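Local coordinates for DNA polymerase III subunit beta (Helicobacter pylori 26695, PDB 4S3I), which tethers DNA polymerases and other proteins to DNA as a sliding clamp, conferring processivity on replication, at residues K75-L78 / D79-C83; F259-K263 / E264-E268. One frame throughout, in Å; residues are numbered along the deposited sequence.

Interaction 1 of 2, residues K75-L78 / D79-C83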
loop_
_atom_site.group_PDB
_atom_site.type_symbol
_atom_site.label_atom_id
_atom_site.label_comp_id
_atom_site.label_asym_id
_atom_site.label_seq_id
_atom_site.Cartn_x
_atom_site.Cartn_y
_atom_site.Cartn_z
ATOM N N LYS A 75 0.182 -20.432 -6.330
ATOM C CA LYS A 75 0.780 -19.427 -5.444
ATOM C C LYS A 75 2.200 -19.828 -5.041
ATOM O O LYS A 75 3.122 -19.017 -5.087
ATOM C CB LYS A 75 -0.089 -19.196 -4.203
ATOM C CG LYS A 75 0.542 -18.220 -3.178
ATOM C CD LYS A 75 -0.155 -18.308 -1.817
ATOM C CE LYS A 75 0.279 -17.175 -0.885
ATOM N NZ LYS A 75 1.739 -17.175 -0.610
ATOM N N LYS A 76 2.369 -21.086 -4.648
ATOM C CA LYS A 76 3.694 -21.599 -4.300
ATOM C C LYS A 76 4.638 -21.533 -5.504
ATOM O O LYS A 76 5.797 -21.165 -5.365
ATOM C CB LYS A 76 3.602 -23.035 -3.761
ATOM C CG LYS A 76 2.854 -23.155 -2.431
ATOM C CD LYS A 76 2.534 -24.617 -2.094
ATOM C CE LYS A 76 1.651 -24.731 -0.851
ATOM N NZ LYS A 76 2.404 -24.480 0.409
ATOM N N PHE A 77 4.124 -21.908 -6.673
ATOM C CA PHE A 77 4.886 -21.893 -7.922
ATOM C C PHE A 77 5.445 -20.500 -8.146
ATOM O O PHE A 77 6.636 -20.329 -8.383
ATOM C CB PHE A 77 3.968 -22.292 -9.102
ATOM C CG PHE A 77 4.701 -22.730 -10.352
ATOM C CD1 PHE A 77 6.075 -22.936 -10.351
ATOM C CD2 PHE A 77 3.999 -22.939 -11.537
ATOM C CE1 PHE A 77 6.744 -23.349 -11.513
ATOM C CE2 PHE A 77 4.654 -23.357 -12.705
ATOM C CZ PHE A 77 6.028 -23.559 -12.691
ATOM N N LEU A 78 4.593 -19.489 -8.052
ATOM C CA LEU A 78 5.061 -18.122 -8.256
ATOM C C LEU A 78 6.009 -17.688 -7.133
ATOM O O LEU A 78 7.004 -16.990 -7.383
ATOM C CB LEU A 78 3.884 -17.162 -8.371
ATOM C CG LEU A 78 4.261 -15.681 -8.397
ATOM C CD1 LEU A 78 5.212 -15.365 -9.553
ATOM C CD2 LEU A 78 3.006 -14.827 -8.481
ATOM N N ASP A 79 5.720 -18.094 -5.902
ATOM C CA ASP A 79 6.596 -17.697 -4.793
ATOM C C ASP A 79 8.018 -18.210 -5.027
ATOM O O ASP A 79 8.986 -17.489 -4.803
ATOM C CB ASP A 79 6.052 -18.193 -3.440
ATOM C CG ASP A 79 4.881 -17.357 -2.933
ATOM O OD1 ASP A 79 4.744 -16.202 -3.378
ATOM O OD2 ASP A 79 4.105 -17.861 -2.087
ATOM N N ILE A 80 8.125 -19.453 -5.500
ATOM C CA ILE A 80 9.424 -20.037 -5.828
ATOM C C ILE A 80 10.114 -19.310 -6.987
ATOM O O ILE A 80 11.237 -18.837 -6.844
ATOM C CB ILE A 80 9.282 -21.520 -6.191
ATOM C CG1 ILE A 80 8.895 -22.345 -4.961
ATOM C CG2 ILE A 80 10.568 -22.055 -6.811
ATOM C CD1 ILE A 80 8.570 -23.800 -5.299
ATOM N N ILE A 81 9.440 -19.220 -8.133
ATOM C CA ILE A 81 10.021 -18.582 -9.316
ATOM C C ILE A 81 10.500 -17.156 -9.042
ATOM O O ILE A 81 11.590 -16.763 -9.470
ATOM C CB ILE A 81 9.040 -18.581 -10.514
ATOM C CG1 ILE A 81 8.615 -20.002 -10.855
ATOM C CG2 ILE A 81 9.667 -17.896 -11.731
ATOM C CD1 ILE A 81 9.783 -20.973 -10.999
ATOM N N SER A 82 9.707 -16.383 -8.303
ATOM C CA SER A 82 10.051 -14.979 -8.074
ATOM C C SER A 82 11.338 -14.837 -7.253
ATOM O O SER A 82 11.979 -13.784 -7.250
ATOM C CB SER A 82 8.890 -14.237 -7.404
ATOM O OG SER A 82 8.625 -14.753 -6.116
ATOM N N CYS A 83 11.725 -15.907 -6.569
ATOM C CA CYS A 83 12.934 -15.867 -5.743
ATOM C C CYS A 83 14.165 -16.438 -6.448
ATOM O O CYS A 83 15.249 -16.478 -5.869
ATOM C CB CYS A 83 12.700 -16.605 -4.414
ATOM S SG CYS A 83 11.716 -15.634 -3.258
#
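OD2 of D79 takes a charged bond from K75 NZ at 2.9 Å, an i to i+4 salt bridge on helix 74-82 of the clamp's N-terminal domain. The ammonium meets OD2 on its syn side, the side of the other carboxylate oxygen. K75 runs nearly extended from a CG anti to the backbone N (chi1 176°) and bends at its last torsion, which brings NZ round to the carboxylate. The backbone repeats the same i to i+4 spacing from K75 to S82; I81 N reaches F77 O at 3.0 Å along an almost straight N-H path (177°). The F77 ring and the I81 side chain leave the helix on the same face, one turn apart. They touch at F77 CE1 and I81 CG1, 3.9 Å apart, and both pack on L16 of helix 9-19. I80 touches I100, F107 and L109 on strands of its own chain and also S275 of the second subunit. D79 packs on that same S275, and K76 NZ forms a salt bridge with E300 of the second subunit, placing this helix at the dimer interface. Near the C-terminal end, S82 OG lies 3.0 Å from L78 O and 3.1 Å from D79 O, and the geometry does not assign its single proton to either.

Interaction 2 of 2, residues F259-K263 / E264-E268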
loop_
_atom_site.group_PDB
_atom_site.type_symbol
_atom_site.label_atom_id
_atom_site.label_comp_id
_atom_site.label_asym_id
_atom_site.label_seq_id
_atom_site.Cartn_x
_atom_site.Cartn_y
_atom_site.Cartn_z
ATOM N N PHE A 259 -23.602 24.169 -19.326
ATOM C CA PHE A 259 -22.449 25.014 -19.009
ATOM C C PHE A 259 -21.124 24.343 -19.359
ATOM O O PHE A 259 -20.909 23.183 -19.016
ATOM C CB PHE A 259 -22.451 25.343 -17.520
ATOM C CG PHE A 259 -23.789 25.797 -16.994
ATOM C CD1 PHE A 259 -24.304 27.035 -17.353
ATOM C CD2 PHE A 259 -24.515 24.997 -16.117
ATOM C CE1 PHE A 259 -25.535 27.470 -16.844
ATOM C CE2 PHE A 259 -25.745 25.422 -15.598
ATOM C CZ PHE A 259 -26.253 26.663 -15.964
ATOM N N THR A 260 -20.239 25.066 -20.041
ATOM C CA THR A 260 -18.893 24.568 -20.325
ATOM C C THR A 260 -17.968 25.079 -19.210
ATOM O O THR A 260 -17.809 26.283 -19.029
ATOM C CB THR A 260 -18.413 25.034 -21.702
ATOM O OG1 THR A 260 -19.323 24.549 -22.700
ATOM C CG2 THR A 260 -17.013 24.516 -22.006
ATOM N N LEU A 261 -17.394 24.159 -18.440
ATOM C CA LEU A 261 -16.683 24.498 -17.197
ATOM C C LEU A 261 -15.295 23.860 -17.149
ATOM O O LEU A 261 -15.009 22.932 -17.907
ATOM C CB LEU A 261 -17.512 24.041 -16.002
ATOM C CG LEU A 261 -18.933 24.605 -15.955
ATOM C CD1 LEU A 261 -19.848 23.752 -15.081
ATOM C CD2 LEU A 261 -18.923 26.066 -15.459
ATOM N N GLY A 262 -14.438 24.333 -16.242
ATOM C CA GLY A 262 -13.072 23.841 -16.169
ATOM C C GLY A 262 -12.971 22.565 -15.343
ATOM O O GLY A 262 -13.352 22.547 -14.157
ATOM N N LYS A 263 -12.446 21.503 -15.950
ATOM C CA LYS A 263 -12.431 20.198 -15.289
ATOM C C LYS A 263 -11.549 20.191 -14.036
ATOM O O LYS A 263 -12.021 19.843 -12.952
ATOM C CB LYS A 263 -11.991 19.081 -16.256
ATOM C CG LYS A 263 -12.078 17.674 -15.633
ATOM C CD LYS A 263 -11.542 16.552 -16.582
ATOM C CE LYS A 263 -10.039 16.650 -16.835
ATOM N NZ LYS A 263 -9.575 15.669 -17.906
ATOM N N GLU A 264 -10.284 20.578 -14.186
ATOM C CA GLU A 264 -9.331 20.497 -13.083
ATOM C C GLU A 264 -9.665 21.486 -11.965
ATOM O O GLU A 264 -9.489 21.172 -10.782
ATOM C CB GLU A 264 -7.887 20.695 -13.575
ATOM C CG GLU A 264 -7.339 19.541 -14.415
ATOM C CD GLU A 264 -7.450 18.167 -13.732
ATOM O OE1 GLU A 264 -7.173 18.053 -12.518
ATOM O OE2 GLU A 264 -7.810 17.181 -14.413
ATOM N N GLU A 265 -10.161 22.670 -12.324
ATOM C CA GLU A 265 -10.611 23.608 -11.294
ATOM C C GLU A 265 -11.766 23.043 -10.481
ATOM O O GLU A 265 -11.806 23.184 -9.255
ATOM C CB GLU A 265 -11.027 24.952 -11.894
ATOM C CG GLU A 265 -9.866 25.857 -12.258
ATOM C CD GLU A 265 -10.338 27.265 -12.615
ATOM O OE1 GLU A 265 -11.403 27.389 -13.266
ATOM O OE2 GLU A 265 -9.646 28.236 -12.232
ATOM N N PHE A 266 -12.716 22.427 -11.160
ATOM C CA PHE A 266 -13.809 21.777 -10.446
ATOM C C PHE A 266 -13.344 20.603 -9.564
ATOM O O PHE A 266 -13.812 20.474 -8.436
ATOM C CB PHE A 266 -14.941 21.362 -11.411
ATOM C CG PHE A 266 -15.989 22.431 -11.579
ATOM C CD1 PHE A 266 -15.666 23.643 -12.186
ATOM C CD2 PHE A 266 -17.263 22.253 -11.071
ATOM C CE1 PHE A 266 -16.632 24.669 -12.306
ATOM C CE2 PHE A 266 -18.229 23.259 -11.192
ATOM C CZ PHE A 266 -17.907 24.472 -11.806
ATOM N N LYS A 267 -12.452 19.752 -10.081
ATOM C CA LYS A 267 -11.905 18.656 -9.280
ATOM C C LYS A 267 -11.268 19.222 -8.015
ATOM O O LYS A 267 -11.510 18.742 -6.921
ATOM C CB LYS A 267 -10.837 17.860 -10.051
ATOM C CG LYS A 267 -11.343 16.868 -11.107
ATOM C CD LYS A 267 -10.124 16.167 -11.750
ATOM C CE LYS A 267 -10.530 15.163 -12.822
ATOM N NZ LYS A 267 -9.320 14.493 -13.404
ATOM N N GLU A 268 -10.453 20.256 -8.188
ATOM C CA GLU A 268 -9.683 20.817 -7.084
ATOM C C GLU A 268 -10.625 21.433 -6.039
ATOM O O GLU A 268 -10.443 21.262 -4.829
ATOM C CB GLU A 268 -8.697 21.848 -7.638
ATOM C CG GLU A 268 -7.692 22.374 -6.655
ATOM C CD GLU A 268 -6.820 23.472 -7.265
ATOM O OE1 GLU A 268 -5.959 24.022 -6.539
ATOM O OE2 GLU A 268 -7.002 23.785 -8.468
HETATM O O HOH W 1 -10.003 13.606 -15.799
HETATM O O HOH W 2 -6.764 16.136 -16.844
#
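L261 and F266 cross at a slant where strand 257-262 gives way to helix 263-273, in the C-terminal domain of the clamp. L261 CB approaches ring atom CE1 of F266 at 3.9 Å, and L261 CD1 comes equally near CZ, so the leucine meets the far end of the ring. With chi1 at -56° and CD1 swung out by chi2, L261 CD1 and CD2 both come within 4.1 Å of F266 CZ. The turn into the helix passes through G262 at the N-cap position: its O accepts from F266 N at 3.1 Å (N-H...O 159°), and one residue further along, K263 O accepts from K267 N at 2.9 Å, in the carbonyl plane.

Beyond the backbone, the two lysine chains K263 and K267 run alongside each other, their methylenes 4.1 Å apart at K263 CG and K267 CE. K267 NZ forms a salt bridge with E264 OE2 at 3.2 Å, on the syn side and 21° out of the carboxylate plane. One water accepts from both lysine nitrogens; a second accepts from K263 NZ and donates to E264 OE2. K263 NZ, also bonded to the carbonyls of L334 and T336, is 4.7 Å from K267 NZ; the shared water, the E264 carboxylate and the two carbonyls probably balance these neighbouring positive charges.

The F266 ring makes edge-to-face contacts with F291 and F339, and L331 of helix 324-332 touches K263, F266 and K267. Backbone bonds from L261 to F339 join strand 257-262 to strand 338-343.

How the interactions relate
From the N terminus, interaction 1 comes first, on helix 74-82 immediately after strand 68-73; interaction 2 follows about 175 residues later, at the passage from strand 257-262 into helix 263-273. Each joins two adjoining segments through contacts a few residues apart, so neither closes a long loop, and they are in series without nesting or crossing. The centres of interaction 1 and interaction 2 lie about 47 Å apart, on opposite sides of the chain's centre. The dimer relates their surroundings: D79 and I80 pack on S275 of the second subunit and C83 on its L272, a residue of that subunit's helix 263-273, while E268 pairs with K85 of the second subunit, consistent with head-to-tail closure of the ring.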